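Side-chain contacts in spindle assembly checkpoint serine/threonine-protein kinase BUB1 (PDB 3ESL), which works in the mitotic spindle assembly checkpoint, which delays anaphase until chromosomes are bioriented on the spindle, and phosphorylates BUB3 as well as itself: residues F130-K135 / R179-G184; Y104-G109 / L116-F121; W85-F90 / E99-Y104. All coordinates share one frame; numbering follows the deposited sequence.

Interaction 1: F130-K135 / R179-G184; sequences FFLEAK and RERLKG
Glu-133 lays its carboxylate over one face of the Arg-181 guanidinium, with CD offset toward the rim of that group. The two planes are turned 65° apart, so this is no flat, two-pronged pairing: the charges meet mainly through OE2 of Glu-133 and NH1 of Arg-181, a salt bridge of 2.8 Å. A bend at chi2 (92°) swings the glutamate chain over to reach it, while the arginine bends at chi3 and runs nearly perpendicular to it. Leu-132 meets the far end of the same guanidinium: its CD1 lies at the edge, in plane, and its CB is 3.8 Å from Arg-181 NH2. One water accepts hydrogen bonds from Leu-132 N (2.8 Å from N to the water O) and from Arg-181 NH1, so an amide of the first helical turn is satisfied and the arginine gains a second tie. The start of helix 131-143 would probably favour the negative charge on Glu-133. Deeper in, Leu-182 sets CD1 4.1 Å from Glu-133 CB, and it also packs on Val-136, Leu-137 and Leu-125. The short helical segments cross at -83° with axes 8.6 Å apart: a nearly perpendicular helix crossing with an ion pair above an apolar floor, packing helix 177-186 against helix 131-143 in the all-helical, TPR-like N-terminal domain.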
loop_
_atom_site.group_PDB
_atom_site.type_symbol
_atom_site.label_atom_id
_atom_site.label_comp_id
_atom_site.label_asym_id
_atom_site.label_seq_id
_atom_site.Cartn_x
_atom_site.Cartn_y
_atom_site.Cartn_z
ATOM N N PHE A 130 -5.041 -8.107 -16.686
ATOM C CA PHE A 130 -4.050 -9.164 -16.647
ATOM C C PHE A 130 -4.701 -10.312 -15.886
ATOM O O PHE A 130 -4.321 -10.631 -14.755
ATOM C CB PHE A 130 -2.744 -8.710 -15.964
ATOM C CG PHE A 130 -1.941 -7.715 -16.769
ATOM C CD1 PHE A 130 -1.208 -8.123 -17.888
ATOM C CD2 PHE A 130 -1.919 -6.371 -16.410
ATOM C CE1 PHE A 130 -0.458 -7.193 -18.629
ATOM C CE2 PHE A 130 -1.177 -5.441 -17.137
ATOM C CZ PHE A 130 -0.447 -5.850 -18.244
ATOM N N PHE A 131 -5.701 -10.929 -16.511
ATOM C CA PHE A 131 -6.609 -11.822 -15.793
ATOM C C PHE A 131 -5.931 -13.045 -15.184
ATOM O O PHE A 131 -6.125 -13.350 -13.999
ATOM C CB PHE A 131 -7.806 -12.212 -16.685
ATOM C CG PHE A 131 -8.732 -11.061 -16.986
ATOM C CD1 PHE A 131 -9.469 -10.458 -15.975
ATOM C CD2 PHE A 131 -8.868 -10.586 -18.293
ATOM C CE1 PHE A 131 -10.317 -9.388 -16.245
ATOM C CE2 PHE A 131 -9.719 -9.524 -18.578
ATOM C CZ PHE A 131 -10.444 -8.920 -17.556
ATOM N N LEU A 132 -5.120 -13.737 -15.973
ATOM C CA LEU A 132 -4.516 -14.975 -15.495
ATOM C C LEU A 132 -3.306 -14.729 -14.582
ATOM O O LEU A 132 -3.032 -15.522 -13.679
ATOM C CB LEU A 132 -4.209 -15.935 -16.656
ATOM C CG LEU A 132 -5.450 -16.324 -17.487
ATOM C CD1 LEU A 132 -5.080 -17.137 -18.719
ATOM C CD2 LEU A 132 -6.521 -17.040 -16.653
ATOM N N GLU A 133 -2.619 -13.609 -14.794
ATOM C CA GLU A 133 -1.559 -13.185 -13.873
ATOM C C GLU A 133 -2.142 -12.899 -12.488
ATOM O O GLU A 133 -1.527 -13.248 -11.468
ATOM C CB GLU A 133 -0.825 -11.952 -14.402
ATOM C CG GLU A 133 0.014 -12.215 -15.655
ATOM C CD GLU A 133 -0.739 -11.957 -16.960
ATOM O OE1 GLU A 133 -1.989 -12.006 -16.986
ATOM O OE2 GLU A 133 -0.060 -11.700 -17.979
ATOM N N ALA A 134 -3.316 -12.267 -12.462
ATOM C CA ALA A 134 -4.007 -11.960 -11.205
ATOM C C ALA A 134 -4.354 -13.226 -10.420
ATOM O O ALA A 134 -4.258 -13.246 -9.190
ATOM C CB ALA A 134 -5.249 -11.122 -11.457
ATOM N N LYS A 135 -4.739 -14.292 -11.127
ATOM C CA LYS A 135 -5.044 -15.571 -10.477
ATOM C C LYS A 135 -3.774 -16.172 -9.893
ATOM O O LYS A 135 -3.765 -16.605 -8.743
ATOM C CB LYS A 135 -5.710 -16.548 -11.470
ATOM C CG LYS A 135 -5.873 -17.968 -10.951
ATOM C CD LYS A 135 -6.710 -18.806 -11.910
ATOM C CE LYS A 135 -6.856 -20.234 -11.414
ATOM N NZ LYS A 135 -8.112 -20.837 -11.931
ATOM N N ARG A 179 1.945 -17.978 -15.448
ATOM C CA ARG A 179 2.898 -17.954 -14.339
ATOM C C ARG A 179 4.195 -17.266 -14.759
ATOM O O ARG A 179 4.759 -16.466 -14.007
ATOM C CB ARG A 179 3.191 -19.366 -13.822
ATOM C CG ARG A 179 1.957 -20.160 -13.429
ATOM C CD ARG A 179 2.223 -21.002 -12.194
ATOM N NE ARG A 179 1.203 -22.031 -11.993
ATOM C CZ ARG A 179 1.447 -23.340 -11.988
ATOM N NH1 ARG A 179 2.685 -23.796 -12.160
ATOM N NH2 ARG A 179 0.452 -24.198 -11.797
ATOM N N GLU A 180 4.661 -17.580 -15.967
ATOM C CA GLU A 180 5.872 -16.964 -16.506
ATOM C C GLU A 180 5.671 -15.491 -16.852
ATOM O O GLU A 180 6.603 -14.692 -16.735
ATOM C CB GLU A 180 6.388 -17.743 -17.719
ATOM C CG GLU A 180 7.320 -18.896 -17.348
ATOM C CD GLU A 180 8.701 -18.428 -16.887
ATOM O OE1 GLU A 180 9.120 -17.308 -17.262
ATOM O OE2 GLU A 180 9.375 -19.189 -16.153
ATOM N N ARG A 181 4.456 -15.145 -17.272
ATOM C CA ARG A 181 4.076 -13.756 -17.521
ATOM C C ARG A 181 4.081 -12.959 -16.212
ATOM O O ARG A 181 4.617 -11.849 -16.165
ATOM C CB ARG A 181 2.704 -13.670 -18.192
ATOM C CG ARG A 181 2.710 -13.886 -19.711
ATOM C CD ARG A 181 1.348 -13.561 -20.303
ATOM N NE ARG A 181 0.342 -14.549 -19.920
ATOM C CZ ARG A 181 -0.959 -14.300 -19.803
ATOM N NH1 ARG A 181 -1.435 -13.083 -20.026
ATOM N NH2 ARG A 181 -1.789 -15.270 -19.451
ATOM N N LEU A 182 3.505 -13.539 -15.155
ATOM C CA LEU A 182 3.535 -12.916 -13.823
ATOM C C LEU A 182 4.965 -12.750 -13.313
ATOM O O LEU A 182 5.332 -11.671 -12.838
ATOM C CB LEU A 182 2.693 -13.686 -12.799
ATOM C CG LEU A 182 2.682 -13.047 -11.392
ATOM C CD1 LEU A 182 2.010 -11.672 -11.400
ATOM C CD2 LEU A 182 2.046 -13.953 -10.354
ATOM N N LYS A 183 5.761 -13.814 -13.410
ATOM C CA LYS A 183 7.170 -13.762 -13.025
ATOM C C LYS A 183 7.878 -12.580 -13.693
ATOM O O LYS A 183 8.594 -11.825 -13.031
ATOM C CB LYS A 183 7.879 -15.069 -13.382
ATOM C CG LYS A 183 9.318 -15.150 -12.877
ATOM C CD LYS A 183 10.049 -16.373 -13.421
ATOM C CE LYS A 183 9.529 -17.673 -12.813
ATOM N NZ LYS A 183 10.353 -18.843 -13.246
ATOM N N GLY A 184 7.665 -12.434 -15.001
ATOM C CA GLY A 184 8.198 -11.306 -15.767
ATOM C C GLY A 184 7.727 -9.961 -15.237
ATOM O O GLY A 184 8.519 -9.021 -15.119
HETATM O O HOH W 1 -4.407 -13.248 -18.630
#

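Interaction 2: Y104-G109 / L116-F121; sequences YMFNKG and LFYEEF
Two successive, roughly antiparallel helices of the TPR-like Mad3/BUB1 homology region meet here through Phe-117, which fits between Met-105 and Phe-106. The short segments run at 153° to each other, and their axes come no closer than 12.2 Å, a separation filled by large side chains. With CG anti to the backbone N (chi1 171°), Phe-117 extends across toward helix 95-108. Its CE2 comes to the edge of the Phe-106 ring, near that ring's plane, 3.9 Å from Phe-106 CD1, and the two side chains lie roughly square to one another. Phe-106 CB adds a contact of 4.0 Å to Phe-117 CZ. Met-105 runs alongside Phe-117, pointing the other way, and a bend at chi3 (71°) brings its methyl CE to the edge of the Phe-117 ring, 3.9 Å from CD1. Within its own helix Phe-117 is braced as well: its CD2 stands 3.7 Å above the centre of the Tyr-118 ring. Shortening Phe-117 to an alanine would probably leave a gap between the helices and set the Met-105 methyl and the Phe-106 ring free to shift. Tyr-118 sends its hydroxyl toward Phe-106 CE1 (4.3 Å from OH), but the polar partners of that hydroxyl are Thr-112 O and Asn-144. Gly-109, with its positive phi, takes part in a Schellman motif that bonds back into the last turn. Around this buried contact, helix 77-90 packs on Met-105 with Leu-80 and Trp-83, and helix 131-143 brings Leu-140 to Phe-106 and Leu-137 to Tyr-118.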
loop_
_atom_site.group_PDB
_atom_site.type_symbol
_atom_site.label_atom_id
_atom_site.label_comp_id
_atom_site.label_asym_id
_atom_site.label_seq_id
_atom_site.Cartn_x
_atom_site.Cartn_y
_atom_site.Cartn_z
ATOM N N TYR A 104 7.808 -2.942 -5.733
ATOM C CA TYR A 104 8.815 -2.453 -4.798
ATOM C C TYR A 104 8.620 -3.078 -3.415
ATOM O O TYR A 104 9.563 -3.587 -2.802
ATOM C CB TYR A 104 8.707 -0.937 -4.722
ATOM C CG TYR A 104 9.628 -0.252 -3.745
ATOM C CD1 TYR A 104 10.940 0.074 -4.105
ATOM C CD2 TYR A 104 9.176 0.118 -2.478
ATOM C CE1 TYR A 104 11.783 0.739 -3.215
ATOM C CE2 TYR A 104 10.009 0.783 -1.582
ATOM C CZ TYR A 104 11.311 1.089 -1.963
ATOM O OH TYR A 104 12.147 1.749 -1.089
ATOM N N MET A 105 7.381 -3.037 -2.930
ATOM C CA MET A 105 7.009 -3.757 -1.714
ATOM C C MET A 105 7.404 -5.248 -1.780
ATOM O O MET A 105 8.010 -5.776 -0.848
ATOM C CB MET A 105 5.504 -3.624 -1.495
ATOM C CG MET A 105 5.049 -2.182 -1.236
ATOM S SD MET A 105 3.254 -2.061 -1.483
ATOM C CE MET A 105 2.677 -2.951 -0.049
ATOM N N PHE A 106 7.067 -5.910 -2.883
ATOM C CA PHE A 106 7.368 -7.339 -3.050
ATOM C C PHE A 106 8.880 -7.583 -2.910
ATOM O O PHE A 106 9.318 -8.465 -2.175
ATOM C CB PHE A 106 6.851 -7.847 -4.398
ATOM C CG PHE A 106 6.952 -9.344 -4.556
ATOM C CD1 PHE A 106 5.970 -10.182 -4.033
ATOM C CD2 PHE A 106 8.033 -9.910 -5.225
ATOM C CE1 PHE A 106 6.063 -11.575 -4.170
ATOM C CE2 PHE A 106 8.137 -11.300 -5.371
ATOM C CZ PHE A 106 7.147 -12.131 -4.840
ATOM N N ASN A 107 9.663 -6.748 -3.591
ATOM C CA ASN A 107 11.128 -6.828 -3.550
ATOM C C ASN A 107 11.709 -6.650 -2.145
ATOM O O ASN A 107 12.709 -7.282 -1.798
ATOM C CB ASN A 107 11.734 -5.780 -4.482
ATOM C CG ASN A 107 13.259 -5.892 -4.583
ATOM O OD1 ASN A 107 13.994 -5.010 -4.127
ATOM N ND2 ASN A 107 13.727 -6.979 -5.166
ATOM N N LYS A 108 11.079 -5.789 -1.346
ATOM C CA LYS A 108 11.525 -5.531 0.022
ATOM C C LYS A 108 10.914 -6.477 1.067
ATOM O O LYS A 108 11.242 -6.395 2.254
ATOM C CB LYS A 108 11.239 -4.079 0.402
ATOM C CG LYS A 108 12.102 -3.067 -0.352
ATOM C CD LYS A 108 11.942 -1.659 0.206
ATOM C CE LYS A 108 12.862 -1.380 1.388
ATOM N NZ LYS A 108 14.256 -1.063 0.967
ATOM N N GLY A 109 10.033 -7.369 0.626
ATOM C CA GLY A 109 9.325 -8.274 1.539
ATOM C C GLY A 109 8.281 -7.583 2.404
ATOM O O GLY A 109 7.894 -8.101 3.467
ATOM N N LEU A 116 -3.816 -9.713 2.450
ATOM C CA LEU A 116 -4.246 -8.438 1.907
ATOM C C LEU A 116 -3.352 -7.968 0.765
ATOM O O LEU A 116 -3.847 -7.398 -0.211
ATOM C CB LEU A 116 -4.301 -7.385 3.020
ATOM C CG LEU A 116 -4.821 -6.004 2.589
ATOM C CD1 LEU A 116 -6.249 -6.081 2.092
ATOM C CD2 LEU A 116 -4.678 -5.019 3.727
ATOM N N PHE A 117 -2.047 -8.215 0.885
ATOM C CA PHE A 117 -1.107 -7.774 -0.143
ATOM C C PHE A 117 -1.473 -8.428 -1.474
ATOM O O PHE A 117 -1.636 -7.752 -2.500
ATOM C CB PHE A 117 0.335 -8.110 0.240
ATOM C CG PHE A 117 1.325 -7.871 -0.876
ATOM C CD1 PHE A 117 1.858 -6.605 -1.091
ATOM C CD2 PHE A 117 1.703 -8.913 -1.733
ATOM C CE1 PHE A 117 2.763 -6.378 -2.145
ATOM C CE2 PHE A 117 2.611 -8.695 -2.784
ATOM C CZ PHE A 117 3.146 -7.423 -2.985
ATOM N N TYR A 118 -1.626 -9.746 -1.438
ATOM C CA TYR A 118 -1.929 -10.493 -2.661
ATOM C C TYR A 118 -3.310 -10.177 -3.191
ATOM O O TYR A 118 -3.494 -10.067 -4.414
ATOM C CB TYR A 118 -1.751 -11.986 -2.410
ATOM C CG TYR A 118 -0.331 -12.305 -2.041
ATOM C CD1 TYR A 118 0.633 -12.560 -3.020
ATOM C CD2 TYR A 118 0.065 -12.330 -0.703
ATOM C CE1 TYR A 118 1.955 -12.833 -2.663
ATOM C CE2 TYR A 118 1.378 -12.603 -0.345
ATOM C CZ TYR A 118 2.313 -12.854 -1.322
ATOM O OH TYR A 118 3.608 -13.121 -0.956
ATOM N N GLU A 119 -4.279 -10.017 -2.290
ATOM C CA GLU A 119 -5.652 -9.646 -2.703
ATOM C C GLU A 119 -5.700 -8.316 -3.461
ATOM O O GLU A 119 -6.313 -8.211 -4.532
ATOM C CB GLU A 119 -6.593 -9.607 -1.494
ATOM C CG GLU A 119 -6.816 -10.990 -0.882
ATOM C CD GLU A 119 -7.539 -10.955 0.460
ATOM O OE1 GLU A 119 -7.366 -9.975 1.221
ATOM O OE2 GLU A 119 -8.283 -11.922 0.757
ATOM N N GLU A 120 -5.046 -7.305 -2.897
ATOM C CA GLU A 120 -5.023 -5.978 -3.503
ATOM C C GLU A 120 -4.207 -5.915 -4.797
ATOM O O GLU A 120 -4.639 -5.287 -5.768
ATOM C CB GLU A 120 -4.540 -4.937 -2.483
ATOM C CG GLU A 120 -5.515 -4.751 -1.304
ATOM C CD GLU A 120 -6.845 -4.111 -1.706
ATOM O OE1 GLU A 120 -6.877 -3.284 -2.644
ATOM O OE2 GLU A 120 -7.869 -4.436 -1.066
ATOM N N PHE A 121 -3.042 -6.561 -4.803
ATOM C CA PHE A 121 -2.178 -6.593 -5.975
ATOM C C PHE A 121 -2.923 -7.339 -7.098
ATOM O O PHE A 121 -2.981 -6.876 -8.242
ATOM C CB PHE A 121 -0.858 -7.274 -5.605
ATOM C CG PHE A 121 0.269 -7.076 -6.610
ATOM C CD1 PHE A 121 0.065 -6.415 -7.822
ATOM C CD2 PHE A 121 1.529 -7.597 -6.333
ATOM C CE1 PHE A 121 1.118 -6.257 -8.740
ATOM C CE2 PHE A 121 2.580 -7.460 -7.252
ATOM C CZ PHE A 121 2.375 -6.787 -8.445
#

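Interaction 3: W85-F90 / E99-Y104; sequences WYINLF and ENTFKY
Ile-87 points the methyl end of its longer branch at the flat face of Phe-102 and, at the same time, meets Thr-101 tip to tip. The approach to the ring is a CH-pi contact: CD1 of Ile-87 lies 3.9 Å from the centroid of the Phe-102 ring and only 16° off its normal, shifted a little toward the rim, so that CE2 and CZ are its nearest ring atoms. The two side chains cross at a slant. Toward the threonine the geometry is end-on, with Ile-87 CD1 3.8 Å from Thr-101 CG2 and Ile-87 CG1 also 3.8 Å from that methyl. The torsions explain the reach: in Ile-87 CG1 stands anti to the carbonyl carbon (chi1 -66°) and CD1 runs on nearly extended, putting the methyl at the end of the chain. In Thr-101 the methyl is the branch anti to the backbone N, which offers carbon to Ile-87 while OG1, beside the backbone N, bonds back to Glu-97 O one turn earlier. The buried hydroxyl is thus satisfied inside its own helix, and what faces helix 77-90 is apolar. The CA atoms of Ile-87 and Thr-101 are 7.6 Å apart, the closest CA pair of the two segments. Phe-102 has a further aromatic partner in Phe-121 of helix 115-127, whose ring stacks with its own. The contact therefore joins helices 77-90 and 95-108, with helix 115-127 also packing on Phe-102 and Phe-194 of helix 193-200 against Thr-101.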
loop_
_atom_site.group_PDB
_atom_site.type_symbol
_atom_site.label_atom_id
_atom_site.label_comp_id
_atom_site.label_asym_id
_atom_site.label_seq_id
_atom_site.Cartn_x
_atom_site.Cartn_y
_atom_site.Cartn_z
ATOM N N TRP A 85 -3.513 2.318 1.131
ATOM C CA TRP A 85 -4.226 3.602 1.155
ATOM C C TRP A 85 -3.540 4.602 0.241
ATOM O O TRP A 85 -4.196 5.325 -0.500
ATOM C CB TRP A 85 -4.349 4.155 2.571
ATOM C CG TRP A 85 -5.601 3.653 3.264
ATOM C CD1 TRP A 85 -5.673 2.719 4.253
ATOM C CD2 TRP A 85 -6.954 4.061 2.995
ATOM N NE1 TRP A 85 -6.986 2.517 4.627
ATOM C CE2 TRP A 85 -7.793 3.329 3.870
ATOM C CE3 TRP A 85 -7.538 4.978 2.105
ATOM C CZ2 TRP A 85 -9.189 3.485 3.880
ATOM C CZ3 TRP A 85 -8.930 5.134 2.117
ATOM C CH2 TRP A 85 -9.733 4.393 3.002
ATOM N N TYR A 86 -2.210 4.605 0.272
ATOM C CA TYR A 86 -1.455 5.513 -0.587
ATOM C C TYR A 86 -1.741 5.262 -2.063
ATOM O O TYR A 86 -2.036 6.189 -2.818
ATOM C CB TYR A 86 0.056 5.467 -0.324
ATOM C CG TYR A 86 0.773 6.562 -1.086
ATOM C CD1 TYR A 86 0.955 7.823 -0.513
ATOM C CD2 TYR A 86 1.197 6.368 -2.395
ATOM C CE1 TYR A 86 1.564 8.849 -1.214
ATOM C CE2 TYR A 86 1.810 7.398 -3.107
ATOM C CZ TYR A 86 2.006 8.615 -2.507
ATOM O OH TYR A 86 2.610 9.611 -3.215
ATOM N N ILE A 87 -1.631 4.006 -2.470
ATOM C CA ILE A 87 -1.882 3.627 -3.853
ATOM C C ILE A 87 -3.299 4.039 -4.265
ATOM O O ILE A 87 -3.486 4.638 -5.320
ATOM C CB ILE A 87 -1.651 2.114 -4.050
ATOM C CG1 ILE A 87 -0.165 1.760 -3.836
ATOM C CG2 ILE A 87 -2.120 1.641 -5.442
ATOM C CD1 ILE A 87 0.057 0.271 -3.538
ATOM N N ASN A 88 -4.276 3.740 -3.412
ATOM C CA ASN A 88 -5.690 4.006 -3.736
ATOM C C ASN A 88 -6.037 5.497 -3.797
ATOM O O ASN A 88 -6.819 5.926 -4.651
ATOM C CB ASN A 88 -6.615 3.316 -2.726
ATOM C CG ASN A 88 -6.582 1.793 -2.815
ATOM O OD1 ASN A 88 -6.184 1.212 -3.819
ATOM N ND2 ASN A 88 -7.027 1.142 -1.743
ATOM N N LEU A 89 -5.478 6.281 -2.880
ATOM C CA LEU A 89 -5.766 7.711 -2.803
ATOM C C LEU A 89 -5.027 8.526 -3.859
ATOM O O LEU A 89 -5.588 9.474 -4.425
ATOM C CB LEU A 89 -5.411 8.252 -1.424
ATOM C CG LEU A 89 -6.283 7.799 -0.256
ATOM C CD1 LEU A 89 -5.648 8.307 1.018
ATOM C CD2 LEU A 89 -7.720 8.324 -0.404
ATOM N N PHE A 90 -3.776 8.154 -4.126
ATOM C CA PHE A 90 -2.877 9.027 -4.881
ATOM C C PHE A 90 -2.389 8.494 -6.228
ATOM O O PHE A 90 -1.978 9.279 -7.091
ATOM C CB PHE A 90 -1.709 9.476 -3.995
ATOM C CG PHE A 90 -2.143 10.242 -2.779
ATOM C CD1 PHE A 90 -2.746 11.494 -2.907
ATOM C CD2 PHE A 90 -1.974 9.711 -1.511
ATOM C CE1 PHE A 90 -3.168 12.207 -1.786
ATOM C CE2 PHE A 90 -2.390 10.419 -0.383
ATOM C CZ PHE A 90 -2.983 11.668 -0.521
ATOM N N GLU A 99 1.433 -0.415 -9.971
ATOM C CA GLU A 99 2.078 -1.715 -10.076
ATOM C C GLU A 99 3.528 -1.646 -9.569
ATOM O O GLU A 99 3.990 -2.551 -8.876
ATOM C CB GLU A 99 2.036 -2.256 -11.510
ATOM C CG GLU A 99 2.558 -3.672 -11.577
ATOM C CD GLU A 99 2.665 -4.229 -12.979
ATOM O OE1 GLU A 99 3.218 -3.543 -13.861
ATOM O OE2 GLU A 99 2.204 -5.375 -13.182
ATOM N N ASN A 100 4.229 -0.566 -9.908
ATOM C CA ASN A 100 5.609 -0.411 -9.457
ATOM C C ASN A 100 5.724 -0.325 -7.936
ATOM O O ASN A 100 6.704 -0.785 -7.355
ATOM C CB ASN A 100 6.262 0.808 -10.098
ATOM C CG ASN A 100 6.589 0.579 -11.562
ATOM O OD1 ASN A 100 6.509 -0.548 -12.066
ATOM N ND2 ASN A 100 6.960 1.652 -12.254
ATOM N N THR A 101 4.715 0.268 -7.309
ATOM C CA THR A 101 4.668 0.322 -5.847
ATOM C C THR A 101 4.509 -1.089 -5.284
ATOM O O THR A 101 5.269 -1.478 -4.393
ATOM C CB THR A 101 3.579 1.290 -5.339
ATOM O OG1 THR A 101 3.789 2.582 -5.922
ATOM C CG2 THR A 101 3.650 1.435 -3.806
ATOM N N PHE A 102 3.566 -1.877 -5.823
ATOM C CA PHE A 102 3.423 -3.257 -5.356
ATOM C C PHE A 102 4.700 -4.078 -5.581
ATOM O O PHE A 102 5.093 -4.877 -4.732
ATOM C CB PHE A 102 2.250 -3.959 -6.034
ATOM C CG PHE A 102 0.904 -3.612 -5.460
ATOM C CD1 PHE A 102 0.516 -4.095 -4.212
ATOM C CD2 PHE A 102 -0.010 -2.866 -6.212
ATOM C CE1 PHE A 102 -0.761 -3.793 -3.691
ATOM C CE2 PHE A 102 -1.272 -2.553 -5.713
ATOM C CZ PHE A 102 -1.650 -3.024 -4.440
ATOM N N LYS A 103 5.333 -3.883 -6.737
ATOM C CA LYS A 103 6.584 -4.567 -7.064
ATOM C C LYS A 103 7.741 -4.211 -6.117
ATOM O O LYS A 103 8.550 -5.077 -5.749
ATOM C CB LYS A 103 6.978 -4.264 -8.517
ATOM C CG LYS A 103 6.079 -4.956 -9.513
ATOM C CD LYS A 103 6.306 -4.422 -10.920
ATOM C CE LYS A 103 7.757 -4.600 -11.330
ATOM N NZ LYS A 103 7.923 -4.672 -12.818
ATOM N N TYR A 104 7.808 -2.942 -5.733
ATOM C CA TYR A 104 8.815 -2.453 -4.798
ATOM C C TYR A 104 8.620 -3.078 -3.415
ATOM O O TYR A 104 9.563 -3.587 -2.802
ATOM C CB TYR A 104 8.707 -0.937 -4.722
ATOM C CG TYR A 104 9.628 -0.252 -3.745
ATOM C CD1 TYR A 104 10.940 0.074 -4.105
ATOM C CD2 TYR A 104 9.176 0.118 -2.478
ATOM C CE1 TYR A 104 11.783 0.739 -3.215
ATOM C CE2 TYR A 104 10.009 0.783 -1.582
ATOM C CZ TYR A 104 11.311 1.089 -1.963
ATOM O OH TYR A 104 12.147 1.749 -1.089
#

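Interactions 2 and 3 are both buried and both use helix 95-108, interaction 2 against helix 115-127 and interaction 3 against helix 77-90; they share Tyr-104, and their centres lie about 9 Å apart. They also touch, Phe-117 CZ lying 3.7 Å from Phe-102 O, which makes the packing continuous across three successive helices. The centre of interaction 1 lies about 20 Å from the centre of the chain, against about 8 and 5 Å for interactions 2 and 3, and it is partly buried. There a charged pair and a water supplement the packing, where the other two rely on aromatic and aliphatic carbon. It also joins helices distant in sequence, unlike the neighbouring pairs.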